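Local coordinates for protein esterase LipW (Mycobacterium marinum, PDB 3QH4) that probably hydrolyses ester bonds, as an alpha/beta hydrolase-fold esterase with strict substrate selectivity, at residues 13-16 with 17-21. Sequence-based numbering, arbitrary orientation.
Sequences DRLD and PLLRA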
loop_
_atom_site.group_PDB
_atom_site.type_symbol
_atom_site.label_atom_id
_atom_site.label_comp_id
_atom_site.label_asym_id
_atom_site.label_seq_id
_atom_site.Cartn_x
_atom_site.Cartn_y
_atom_site.Cartn_z
ATOM N N ASP A 13 -5.855 -24.995 -1.403
ATOM C CA ASP A 13 -7.042 -25.557 -0.765
ATOM C C ASP A 13 -7.565 -24.647 0.350
ATOM O O ASP A 13 -8.730 -24.772 0.755
ATOM C CB ASP A 13 -6.775 -26.981 -0.230
ATOM C CG ASP A 13 -5.685 -27.041 0.856
ATOM O OD1 ASP A 13 -4.608 -26.434 0.686
ATOM O OD2 ASP A 13 -5.925 -27.733 1.889
ATOM N N ARG A 14 -6.704 -23.743 0.846
ATOM C CA ARG A 14 -7.094 -22.873 1.949
ATOM C C ARG A 14 -7.705 -21.568 1.459
ATOM O O ARG A 14 -8.055 -20.706 2.263
ATOM C CB ARG A 14 -5.896 -22.633 2.870
ATOM C CG ARG A 14 -5.563 -23.943 3.625
ATOM C CD ARG A 14 -4.305 -23.884 4.423
ATOM N NE ARG A 14 -4.400 -23.013 5.595
ATOM C CZ ARG A 14 -3.325 -22.652 6.301
ATOM N NH1 ARG A 14 -2.100 -23.091 5.945
ATOM N NH2 ARG A 14 -3.464 -21.844 7.339
ATOM N N LEU A 15 -7.855 -21.435 0.140
ATOM C CA LEU A 15 -8.436 -20.215 -0.448
ATOM C C LEU A 15 -9.863 -20.482 -0.835
ATOM O O LEU A 15 -10.220 -21.600 -1.187
ATOM C CB LEU A 15 -7.666 -19.803 -1.715
ATOM C CG LEU A 15 -6.161 -19.553 -1.547
ATOM C CD1 LEU A 15 -5.522 -19.142 -2.841
ATOM C CD2 LEU A 15 -5.960 -18.465 -0.479
ATOM N N ASP A 16 -10.685 -19.431 -0.784
ATOM C CA ASP A 16 -12.036 -19.490 -1.320
ATOM C C ASP A 16 -11.978 -19.995 -2.784
ATOM O O ASP A 16 -11.132 -19.548 -3.562
ATOM C CB ASP A 16 -12.661 -18.082 -1.285
ATOM C CG ASP A 16 -14.144 -18.101 -1.639
ATOM O OD1 ASP A 16 -14.476 -18.316 -2.814
ATOM O OD2 ASP A 16 -14.980 -17.914 -0.715
ATOM N N PRO A 17 -12.909 -20.890 -3.171
ATOM C CA PRO A 17 -12.877 -21.396 -4.556
ATOM C C PRO A 17 -12.902 -20.286 -5.622
ATOM O O PRO A 17 -12.282 -20.434 -6.662
ATOM C CB PRO A 17 -14.136 -22.272 -4.673
ATOM C CG PRO A 17 -14.636 -22.483 -3.287
ATOM C CD PRO A 17 -13.913 -21.573 -2.327
ATOM N N LEU A 18 -13.565 -19.172 -5.364
ATOM C CA LEU A 18 -13.614 -18.105 -6.379
ATOM C C LEU A 18 -12.230 -17.505 -6.554
ATOM O O LEU A 18 -11.794 -17.171 -7.668
ATOM C CB LEU A 18 -14.617 -17.001 -5.989
ATOM C CG LEU A 18 -16.100 -17.361 -5.937
ATOM C CD1 LEU A 18 -16.942 -16.223 -5.290
ATOM C CD2 LEU A 18 -16.610 -17.653 -7.348
ATOM N N LEU A 19 -11.524 -17.366 -5.443
ATOM C CA LEU A 19 -10.189 -16.826 -5.494
ATOM C C LEU A 19 -9.185 -17.848 -5.987
ATOM O O LEU A 19 -8.301 -17.513 -6.778
ATOM C CB LEU A 19 -9.795 -16.256 -4.118
ATOM C CG LEU A 19 -8.439 -15.583 -4.029
ATOM C CD1 LEU A 19 -8.366 -14.343 -4.909
ATOM C CD2 LEU A 19 -8.188 -15.250 -2.520
ATOM N N ARG A 20 -9.359 -19.105 -5.579
ATOM C CA ARG A 20 -8.545 -20.215 -6.057
ATOM C C ARG A 20 -8.490 -20.286 -7.580
ATOM O O ARG A 20 -7.468 -20.674 -8.135
ATOM C CB ARG A 20 -9.096 -21.535 -5.524
ATOM C CG ARG A 20 -8.095 -22.694 -5.561
ATOM C CD ARG A 20 -8.803 -23.997 -5.165
ATOM N NE ARG A 20 -9.427 -23.841 -3.868
ATOM C CZ ARG A 20 -10.550 -24.443 -3.473
ATOM N NH1 ARG A 20 -11.185 -25.286 -4.292
ATOM N NH2 ARG A 20 -11.031 -24.220 -2.244
ATOM N N ALA A 21 -9.593 -19.937 -8.247
ATOM C CA ALA A 21 -9.656 -20.015 -9.695
ATOM C C ALA A 21 -8.706 -19.056 -10.404
ATOM O O ALA A 21 -8.311 -19.317 -11.544
ATOM C CB ALA A 21 -11.112 -19.779 -10.179
#
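Leu-15 and Asp-16 lead straight into the short helix 17-20, whose first turn closes with Arg-20 N giving a nearly linear hydrogen bond to Asp-16 O, 2.7 Å long. At the N-cap, Asp-16 turns its carboxylate back over the start of the helix: its CG points away from the backbone N (chi1 -172°), which brings OD1 to the N-H of Leu-18 at 2.8 Å through the anti lone pair, the one facing away from OD2. OD1 also lies 3.4 Å from Leu-18 CB, while OD2 has a long, weak ion pair with Arg-285. The side chain of Arg-20 bends midway and returns to the loop, where NH2 donates to Leu-15 O at 2.9 Å. That bond is rather bent at the hydrogen (143°), and the oxygen sits 24° out of the guanidinium plane. Pro-17 CA sits over the centre of one face of the Arg-20 guanidinium, 4.0 Å above its plane. On the buried side, Leu-15 CD2 and Leu-19 CD2 approach loosely to 4.4 Å, and both leucines rest on Cys-287 of strand 286-287. This is a classic Asp N-cap with proline at the first helical position, joining the N-terminal segment to the region round 285-293 of the alpha/beta hydrolase fold.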